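Local coordinates for protein beta-lactamase (Sphaerobacter thermophilus, PDB 4EWF) that probably catalyses the hydrolysis of beta-lactams to substituted beta-amino acids, as a member of the class A beta-lactamase family, at residues R47-S52 with E157-A162; R140-S145 with P164-L169; G150-P155 with S219-V224. All coordinates share one frame; numbering follows the deposited sequence.

Interaction 1: R47-S52 with E157-A162; sequences RFRAAS and EPENWA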
loop_
_atom_site.group_PDB
_atom_site.type_symbol
_atom_site.label_atom_id
_atom_site.label_comp_id
_atom_site.label_asym_id
_atom_site.label_seq_id
_atom_site.Cartn_x
_atom_site.Cartn_y
_atom_site.Cartn_z
ATOM N N ARG A 47 -9.076 6.498 -11.479
ATOM C CA ARG A 47 -9.513 6.309 -10.100
ATOM C C ARG A 47 -9.934 4.862 -9.814
ATOM O O ARG A 47 -10.789 4.318 -10.509
ATOM C CB ARG A 47 -10.679 7.256 -9.796
ATOM C CG ARG A 47 -10.342 8.730 -9.996
ATOM C CD ARG A 47 -11.611 9.603 -10.108
ATOM N NE ARG A 47 -11.290 11.013 -10.315
ATOM C CZ ARG A 47 -11.468 11.675 -11.457
ATOM N NH1 ARG A 47 -11.991 11.069 -12.533
ATOM N NH2 ARG A 47 -11.141 12.964 -11.522
ATOM N N PHE A 48 -9.319 4.256 -8.797
ATOM C CA PHE A 48 -9.636 2.899 -8.339
ATOM C C PHE A 48 -10.039 2.957 -6.853
ATOM O O PHE A 48 -9.652 3.887 -6.145
ATOM C CB PHE A 48 -8.377 2.019 -8.424
ATOM C CG PHE A 48 -7.890 1.789 -9.833
ATOM C CD1 PHE A 48 -8.227 0.626 -10.509
ATOM C CD2 PHE A 48 -7.121 2.744 -10.479
ATOM C CE1 PHE A 48 -7.790 0.398 -11.818
ATOM C CE2 PHE A 48 -6.675 2.536 -11.801
ATOM C CZ PHE A 48 -7.016 1.360 -12.464
ATOM N N ARG A 49 -10.775 1.959 -6.369
ATOM C CA ARG A 49 -10.978 1.834 -4.925
ATOM C C ARG A 49 -9.632 1.557 -4.282
ATOM O O ARG A 49 -8.881 0.678 -4.720
ATOM C CB ARG A 49 -11.982 0.718 -4.578
ATOM C CG ARG A 49 -13.381 0.968 -5.150
ATOM C CD ARG A 49 -14.386 -0.120 -4.743
ATOM N NE ARG A 49 -15.547 -0.087 -5.628
ATOM C CZ ARG A 49 -16.597 0.696 -5.436
ATOM N NH1 ARG A 49 -16.643 1.497 -4.380
ATOM N NH2 ARG A 49 -17.601 0.673 -6.287
ATOM N N ALA A 50 -9.297 2.327 -3.259
ATOM C CA ALA A 50 -8.001 2.152 -2.617
ATOM C C ALA A 50 -7.972 0.861 -1.824
ATOM O O ALA A 50 -6.910 0.259 -1.667
ATOM C CB ALA A 50 -7.686 3.336 -1.694
ATOM N N ALA A 51 -9.136 0.433 -1.326
ATOM C CA ALA A 51 -9.150 -0.657 -0.357
ATOM C C ALA A 51 -8.131 -0.335 0.744
ATOM O O ALA A 51 -7.957 0.827 1.137
ATOM C CB ALA A 51 -8.816 -1.990 -1.039
ATOM N N SER A 52 -7.416 -1.344 1.214
ATOM C CA SER A 52 -6.481 -1.145 2.317
ATOM C C SER A 52 -5.202 -0.348 2.018
ATOM O O SER A 52 -4.427 -0.101 2.935
ATOM C CB SER A 52 -6.095 -2.503 2.915
ATOM O OG SER A 52 -7.206 -3.046 3.593
ATOM N N GLU A 157 -22.536 5.908 -0.919
ATOM C CA GLU A 157 -21.699 6.097 0.272
ATOM C C GLU A 157 -20.304 6.574 -0.145
ATOM O O GLU A 157 -19.778 6.128 -1.153
ATOM C CB GLU A 157 -21.549 4.788 1.065
ATOM C CG GLU A 157 -22.857 4.131 1.515
ATOM C CD GLU A 157 -22.636 2.726 2.082
ATOM O OE1 GLU A 157 -21.652 2.061 1.675
ATOM O OE2 GLU A 157 -23.440 2.287 2.934
ATOM N N PRO A 158 -19.698 7.461 0.650
ATOM C CA PRO A 158 -18.338 7.957 0.411
ATOM C C PRO A 158 -17.333 6.817 0.309
ATOM O O PRO A 158 -17.300 5.953 1.172
ATOM C CB PRO A 158 -18.043 8.784 1.666
ATOM C CG PRO A 158 -19.385 9.204 2.166
ATOM C CD PRO A 158 -20.314 8.073 1.842
ATOM N N GLU A 159 -16.520 6.819 -0.739
ATOM C CA GLU A 159 -15.529 5.783 -0.927
ATOM C C GLU A 159 -14.141 6.389 -0.777
ATOM O O GLU A 159 -13.969 7.615 -0.908
ATOM C CB GLU A 159 -15.705 5.142 -2.322
ATOM C CG GLU A 159 -14.721 4.009 -2.658
ATOM C CD GLU A 159 -14.804 2.824 -1.694
ATOM O OE1 GLU A 159 -14.204 2.898 -0.598
ATOM O OE2 GLU A 159 -15.460 1.815 -2.043
ATOM N N ASN A 160 -13.165 5.534 -0.474
ATOM C CA ASN A 160 -11.761 5.918 -0.445
ATOM C C ASN A 160 -11.146 5.623 -1.818
ATOM O O ASN A 160 -10.978 4.458 -2.185
ATOM C CB ASN A 160 -10.998 5.122 0.620
ATOM C CG ASN A 160 -11.574 5.301 2.011
ATOM O OD1 ASN A 160 -12.057 6.374 2.359
ATOM N ND2 ASN A 160 -11.549 4.238 2.802
ATOM N N TRP A 161 -10.816 6.676 -2.559
ATOM C CA TRP A 161 -10.316 6.557 -3.933
ATOM C C TRP A 161 -8.798 6.670 -3.966
ATOM O O TRP A 161 -8.201 7.325 -3.123
ATOM C CB TRP A 161 -10.950 7.640 -4.839
ATOM C CG TRP A 161 -12.449 7.512 -4.911
ATOM C CD1 TRP A 161 -13.380 8.348 -4.345
ATOM C CD2 TRP A 161 -13.190 6.456 -5.544
ATOM N NE1 TRP A 161 -14.650 7.880 -4.598
ATOM C CE2 TRP A 161 -14.563 6.720 -5.331
ATOM C CE3 TRP A 161 -12.823 5.310 -6.270
ATOM C CZ2 TRP A 161 -15.581 5.887 -5.828
ATOM C CZ3 TRP A 161 -13.828 4.474 -6.762
ATOM C CH2 TRP A 161 -15.198 4.774 -6.541
ATOM N N ALA A 162 -8.179 6.016 -4.944
ATOM C CA ALA A 162 -6.745 6.109 -5.158
ATOM C C ALA A 162 -6.451 6.221 -6.646
ATOM O O ALA A 162 -7.265 5.812 -7.476
ATOM C CB ALA A 162 -6.068 4.865 -4.618
HETATM O O HOH W 1 -10.521 1.814 1.717
HETATM O O HOH W 2 -11.615 1.757 -0.991
#
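R49 sets CG anti to its carbonyl carbon (chi1 -62°) and runs extended out to NE, while E159 has CG anti to the backbone N and then bends at chi2 (60°); the two side chains cross at about a right angle. Their salt bridge is a single short bond, R49 NH1 to E159 OE2 at 2.6 Å. The oxygen lies close to the guanidinium plane and receives the proton on its anti lone pair, with the two planar groups turned 73° apart. E159 OE2 also accepts from the backbone N of A153. The other oxygen, OE1, takes the N-H of N160 at 2.8 Å and a proton from a water that bridges to A51 N, so both ends of the buried carboxylate are held. W161 runs beside R49 in the same direction. Its CH2 sits over the rim of one guanidinium face, its CE3 turns an edge to F48 O at 3.5 Å, and E159 CG lies 3.7 Å above the W161 ring plane, toward its rim.

The backbones join as a two-stranded antiparallel pairing. F48 N to A162 O and A162 N to F48 O are each 2.9 Å, and beyond them A50 N reaches N160 O at 2.9 Å. The methyls A50 CB and A162 CB meet at 3.7 Å. Strands 48-49 and 161-162 form this small sheet apart from the five-stranded one: F48 and A162 pack on E244 and F242 of strand 235-244 and on P164 and Y167 of helix 164-175, and helix 55-67 follows just beyond S52.

Interaction 2: R140-S145 with P164-L169; sequences RDSNLS and PDDYAL
The first turn of helix 164-175 meets the loop that follows helix 127-136, with D166 of the helix gripping D141 and S142 of the loop. One carboxylate oxygen does the work. D166 OD2 accepts the backbone N-H of D141 at 2.8 Å on its syn lone pair and the hydroxyl of S142, through OG at 2.8 Å, on its anti lone pair. Two donors on the two lone pairs of OD2 fix the rotation of the carboxylate. S142 helps by placing OG anti to its carbonyl carbon (chi1 -60°), which turns the hydroxyl towards the helix, where it also comes 3.2 Å from D166 CB and 3.7 Å from Y167 CE2.

The second oxygen, D166 OD1, is reached by a water at 3.1 Å that also donates to D141 OD2 at 2.7 Å. This water mediates between two carboxylates whose OD2 atoms stand 4.5 Å apart; the proximity could raise the proton affinity of one of them, although the donors around D166 OD2 would counter this for D166. Y167 reaches N143, further along the loop, through a water: the water accepts from Y167 OH at 2.8 Å and donates in turn to N143 O.

Around the contact, S142 packs on I134 of helix 127-136, and P164 and A168 lean on T31 of strand 27-33. D141-S142 and D166 bracket residues 143-165 and tie the two ends of that excursion together, an organisation consistent with the base of the omega loop in class A beta-lactamases.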
loop_
_atom_site.group_PDB
_atom_site.type_symbol
_atom_site.label_atom_id
_atom_site.label_comp_id
_atom_site.label_asym_id
_atom_site.label_seq_id
_atom_site.Cartn_x
_atom_site.Cartn_y
_atom_site.Cartn_z
ATOM N N ARG A 140 -3.407 14.432 -5.494
ATOM C CA ARG A 140 -4.606 15.222 -5.800
ATOM C C ARG A 140 -5.914 14.448 -5.971
ATOM O O ARG A 140 -6.993 15.043 -5.914
ATOM C CB ARG A 140 -4.376 16.078 -7.053
ATOM C CG ARG A 140 -3.304 17.139 -6.907
ATOM C CD ARG A 140 -3.485 17.919 -5.620
ATOM N NE ARG A 140 -2.974 19.287 -5.719
ATOM C CZ ARG A 140 -3.710 20.336 -6.082
ATOM N NH1 ARG A 140 -4.995 20.178 -6.384
ATOM N NH2 ARG A 140 -3.161 21.544 -6.142
ATOM N N ASP A 141 -5.840 13.138 -6.201
ATOM C CA ASP A 141 -7.049 12.365 -6.519
ATOM C C ASP A 141 -7.337 11.243 -5.527
ATOM O O ASP A 141 -8.088 10.316 -5.829
ATOM C CB ASP A 141 -6.915 11.770 -7.921
ATOM C CG ASP A 141 -6.780 12.840 -8.983
ATOM O OD1 ASP A 141 -7.710 13.674 -9.092
ATOM O OD2 ASP A 141 -5.742 12.855 -9.683
ATOM N N SER A 142 -6.718 11.315 -4.355
ATOM C CA SER A 142 -6.883 10.274 -3.355
ATOM C C SER A 142 -7.484 10.837 -2.065
ATOM O O SER A 142 -7.401 12.036 -1.810
ATOM C CB SER A 142 -5.533 9.625 -3.052
ATOM O OG SER A 142 -4.988 9.046 -4.229
ATOM N N ASN A 143 -8.050 9.967 -1.228
ATOM C CA ASN A 143 -8.674 10.454 0.001
ATOM C C ASN A 143 -8.916 9.316 0.987
ATOM O O ASN A 143 -8.938 8.138 0.604
ATOM C CB ASN A 143 -10.016 11.119 -0.329
ATOM C CG ASN A 143 -11.062 10.103 -0.819
ATOM O OD1 ASN A 143 -10.923 9.532 -1.901
ATOM N ND2 ASN A 143 -12.095 9.855 -0.002
ATOM N N LEU A 144 -9.092 9.682 2.252
ATOM C CA LEU A 144 -9.655 8.783 3.248
ATOM C C LEU A 144 -10.915 9.447 3.799
ATOM O O LEU A 144 -10.848 10.504 4.426
ATOM C CB LEU A 144 -8.657 8.529 4.384
ATOM C CG LEU A 144 -9.244 7.721 5.545
ATOM C CD1 LEU A 144 -9.547 6.318 5.070
ATOM C CD2 LEU A 144 -8.287 7.688 6.723
ATOM N N SER A 145 -12.071 8.846 3.544
ATOM C CA SER A 145 -13.336 9.438 3.952
ATOM C C SER A 145 -14.217 8.405 4.640
ATOM O O SER A 145 -15.271 8.735 5.162
ATOM C CB SER A 145 -14.062 10.040 2.738
ATOM O OG SER A 145 -13.294 11.103 2.170
ATOM N N PRO A 164 -2.921 5.147 -9.180
ATOM C CA PRO A 164 -1.553 4.614 -9.127
ATOM C C PRO A 164 -0.529 5.763 -9.030
ATOM O O PRO A 164 0.402 5.672 -8.223
ATOM C CB PRO A 164 -1.419 3.848 -10.461
ATOM C CG PRO A 164 -2.851 3.529 -10.878
ATOM C CD PRO A 164 -3.654 4.731 -10.395
ATOM N N ASP A 165 -0.714 6.831 -9.813
ATOM C CA ASP A 165 0.178 7.997 -9.741
ATOM C C ASP A 165 0.332 8.520 -8.312
ATOM O O ASP A 165 1.452 8.793 -7.853
ATOM C CB ASP A 165 -0.347 9.168 -10.595
ATOM C CG ASP A 165 -0.068 8.990 -12.083
ATOM O OD1 ASP A 165 0.676 8.056 -12.468
ATOM O OD2 ASP A 165 -0.608 9.792 -12.869
ATOM N N ASP A 166 -0.794 8.709 -7.632
ATOM C CA ASP A 166 -0.775 9.240 -6.273
ATOM C C ASP A 166 -0.032 8.318 -5.307
ATOM O O ASP A 166 0.726 8.778 -4.458
ATOM C CB ASP A 166 -2.203 9.455 -5.757
ATOM C CG ASP A 166 -2.850 10.723 -6.319
ATOM O OD1 ASP A 166 -2.218 11.397 -7.172
ATOM O OD2 ASP A 166 -4.001 11.033 -5.924
ATOM N N TYR A 167 -0.263 7.016 -5.420
ATOM C CA TYR A 167 0.358 6.083 -4.483
ATOM C C TYR A 167 1.844 5.872 -4.756
ATOM O O TYR A 167 2.613 5.570 -3.842
ATOM C CB TYR A 167 -0.462 4.778 -4.353
ATOM C CG TYR A 167 -1.529 5.013 -3.311
ATOM C CD1 TYR A 167 -1.341 4.595 -2.008
ATOM C CD2 TYR A 167 -2.670 5.764 -3.608
ATOM C CE1 TYR A 167 -2.275 4.848 -1.023
ATOM C CE2 TYR A 167 -3.623 6.041 -2.617
ATOM C CZ TYR A 167 -3.405 5.577 -1.320
ATOM O OH TYR A 167 -4.317 5.813 -0.312
ATOM N N ALA A 168 2.264 6.091 -5.999
ATOM C CA ALA A 168 3.689 6.096 -6.286
ATOM C C ALA A 168 4.345 7.314 -5.608
ATOM O O ALA A 168 5.420 7.196 -5.021
ATOM C CB ALA A 168 3.949 6.075 -7.797
ATOM N N LEU A 169 3.687 8.475 -5.648
ATOM C CA LEU A 169 4.231 9.642 -4.943
ATOM C C LEU A 169 4.399 9.338 -3.460
ATOM O O LEU A 169 5.376 9.754 -2.836
ATOM C CB LEU A 169 3.330 10.873 -5.094
ATOM C CG LEU A 169 3.140 11.427 -6.498
ATOM C CD1 LEU A 169 2.075 12.529 -6.494
ATOM C CD2 LEU A 169 4.484 11.939 -7.060
HETATM O O HOH W 3 -3.667 11.064 -9.874
HETATM O O HOH W 4 -6.864 6.834 -0.842
#

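Interaction 3: G150-P155 with S219-V224; sequences GRPALP and SLTGVV. With SO4 (sulfate ion), chain E.
L220 directs its side chain at the backbone joining R151 to P152, branch point first: CG comes 3.9 Å from P152 N and 4.1 Å from R151 C, while CD1 reaches back to G150 C at 4.2 Å. The proline CG faces L220 CG at 4.3 Å, and its CG and CD both touch T221 CG2, the side chains of P152 and T221 crossing at about a right angle. That methyl lies between the T221 backbone N and carbonyl carbon, the crowded position, because OG1 is anti to N (chi1 160°). L220 is bent away from the staggered torsions (chi1 -103°, chi2 15°), probably a strained shape.

These residues belong to a tight beta-hairpin joining strands 212-220 and 223-232 through a type II turn from L220 to V223. G222 takes the positive phi of that turn, and L220 and V223 exchange both backbone bonds. The strand entering the hairpin carries K216 and T217, probably the K(T/S)G-type motif of serine beta-lactamases. Just before L220, S219 binds a sulfate, probably from the crystallisation liquor: its N makes a weak bond to O1, and its OG lies so close to O4 that the exact spacing is doubtful. T217 OG1 and S52 OG hold the same ion. No direct hydrogen bond joins the loop to the hairpin; one water accepts from T221 N at 3.0 Å and donates to G150 O at 3.1 Å.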
loop_
_atom_site.group_PDB
_atom_site.type_symbol
_atom_site.label_atom_id
_atom_site.label_comp_id
_atom_site.label_asym_id
_atom_site.label_seq_id
_atom_site.Cartn_x
_atom_site.Cartn_y
_atom_site.Cartn_z
ATOM N N GLY A 150 -14.587 -3.749 5.527
ATOM C CA GLY A 150 -14.398 -5.016 4.835
ATOM C C GLY A 150 -15.191 -5.182 3.540
ATOM O O GLY A 150 -15.246 -6.272 2.972
ATOM N N ARG A 151 -15.816 -4.108 3.066
ATOM C CA ARG A 151 -16.615 -4.179 1.842
ATOM C C ARG A 151 -16.530 -2.864 1.080
ATOM O O ARG A 151 -16.219 -1.820 1.666
ATOM C CB ARG A 151 -18.072 -4.522 2.162
ATOM C CG ARG A 151 -18.731 -3.552 3.129
ATOM C CD ARG A 151 -20.207 -3.864 3.290
ATOM N NE ARG A 151 -20.667 -3.653 4.662
ATOM C CZ ARG A 151 -21.108 -2.491 5.139
ATOM N NH1 ARG A 151 -21.507 -2.400 6.404
ATOM N NH2 ARG A 151 -21.151 -1.422 4.353
ATOM N N PRO A 152 -16.777 -2.905 -0.240
ATOM C CA PRO A 152 -16.722 -1.637 -0.976
ATOM C C PRO A 152 -17.898 -0.790 -0.525
ATOM O O PRO A 152 -18.915 -1.344 -0.102
ATOM C CB PRO A 152 -16.927 -2.060 -2.447
ATOM C CG PRO A 152 -16.941 -3.570 -2.458
ATOM C CD PRO A 152 -17.304 -4.004 -1.063
ATOM N N ALA A 153 -17.769 0.527 -0.603
ATOM C CA ALA A 153 -18.914 1.396 -0.340
ATOM C C ALA A 153 -19.992 1.205 -1.408
ATOM O O ALA A 153 -19.680 0.918 -2.556
ATOM C CB ALA A 153 -18.464 2.849 -0.317
ATOM N N LEU A 154 -21.256 1.376 -1.041
ATOM C CA LEU A 154 -22.304 1.456 -2.049
ATOM C C LEU A 154 -22.084 2.760 -2.814
ATOM O O LEU A 154 -21.376 3.649 -2.330
ATOM C CB LEU A 154 -23.688 1.430 -1.398
ATOM C CG LEU A 154 -23.954 0.168 -0.575
ATOM C CD1 LEU A 154 -25.321 0.236 0.078
ATOM C CD2 LEU A 154 -23.819 -1.079 -1.445
ATOM N N PRO A 155 -22.665 2.874 -4.018
ATOM C CA PRO A 155 -22.453 4.059 -4.862
ATOM C C PRO A 155 -22.764 5.375 -4.142
ATOM O O PRO A 155 -22.073 6.373 -4.351
ATOM C CB PRO A 155 -23.436 3.842 -6.016
ATOM C CG PRO A 155 -23.629 2.359 -6.072
ATOM C CD PRO A 155 -23.563 1.891 -4.652
ATOM N N SER A 219 -7.416 -5.373 -0.778
ATOM C CA SER A 219 -8.309 -6.364 -1.367
ATOM C C SER A 219 -9.742 -6.102 -0.937
ATOM O O SER A 219 -9.998 -5.849 0.232
ATOM C CB SER A 219 -7.928 -7.774 -0.904
ATOM O OG SER A 219 -6.525 -7.980 -0.977
ATOM N N LEU A 220 -10.655 -6.177 -1.900
ATOM C CA LEU A 220 -12.095 -6.140 -1.681
ATOM C C LEU A 220 -12.633 -7.047 -2.767
ATOM O O LEU A 220 -11.891 -7.419 -3.669
ATOM C CB LEU A 220 -12.627 -4.726 -1.932
ATOM C CG LEU A 220 -13.001 -3.755 -0.809
ATOM C CD1 LEU A 220 -12.472 -4.162 0.537
ATOM C CD2 LEU A 220 -12.583 -2.341 -1.182
ATOM N N THR A 221 -13.916 -7.392 -2.725
ATOM C CA THR A 221 -14.462 -8.172 -3.833
ATOM C C THR A 221 -14.276 -7.370 -5.140
ATOM O O THR A 221 -14.566 -6.170 -5.185
ATOM C CB THR A 221 -15.928 -8.655 -3.570
ATOM O OG1 THR A 221 -16.563 -8.985 -4.811
ATOM C CG2 THR A 221 -16.739 -7.608 -2.840
ATOM N N GLY A 222 -13.716 -8.021 -6.162
ATOM C CA GLY A 222 -13.409 -7.375 -7.434
ATOM C C GLY A 222 -12.229 -6.409 -7.395
ATOM O O GLY A 222 -11.966 -5.691 -8.365
ATOM N N VAL A 223 -11.499 -6.386 -6.286
ATOM C CA VAL A 223 -10.407 -5.425 -6.134
ATOM C C VAL A 223 -9.140 -6.055 -5.573
ATOM O O VAL A 223 -9.153 -6.616 -4.477
ATOM C CB VAL A 223 -10.808 -4.247 -5.229
ATOM C CG1 VAL A 223 -9.589 -3.380 -4.948
ATOM C CG2 VAL A 223 -11.912 -3.405 -5.892
ATOM N N VAL A 224 -8.043 -5.968 -6.325
ATOM C CA VAL A 224 -6.753 -6.482 -5.846
ATOM C C VAL A 224 -5.638 -5.463 -6.130
ATOM O O VAL A 224 -5.329 -5.173 -7.297
ATOM C CB VAL A 224 -6.430 -7.867 -6.467
ATOM C CG1 VAL A 224 -5.091 -8.437 -5.916
ATOM C CG2 VAL A 224 -7.584 -8.850 -6.209
HETATM S S SO4 E . -5.635 -6.797 2.338
HETATM O O1 SO4 E . -6.697 -5.804 2.125
HETATM O O2 SO4 E . -4.464 -6.102 2.886
HETATM O O3 SO4 E . -6.091 -7.829 3.277
HETATM O O4 SO4 E . -5.270 -7.443 1.072
HETATM O O HOH W 5 -15.307 -6.933 -0.086
#

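How the interactions relate
Interaction 1 lies between the other two, its centre about 9 Å from that of interaction 2 and about 8 Å from that of interaction 3. Interactions 2 and 3 are separated by about 17 Å between centres and about 9 Å between nearest atoms. N160 OD1 to S145 N (2.7 Å) and W161 N to N143 OD1 (2.9 Å) are probable hydrogen bonds joining 157-162 to the loop of interaction 2, while A162 CB packs on Y167 CE2. Towards interaction 3, A51 CB comes 3.7 Å from S219 N. S52, the probable SxxK serine at the end of interaction 1, shares the sulfate with S219, placing both contacts beside the presumed active site.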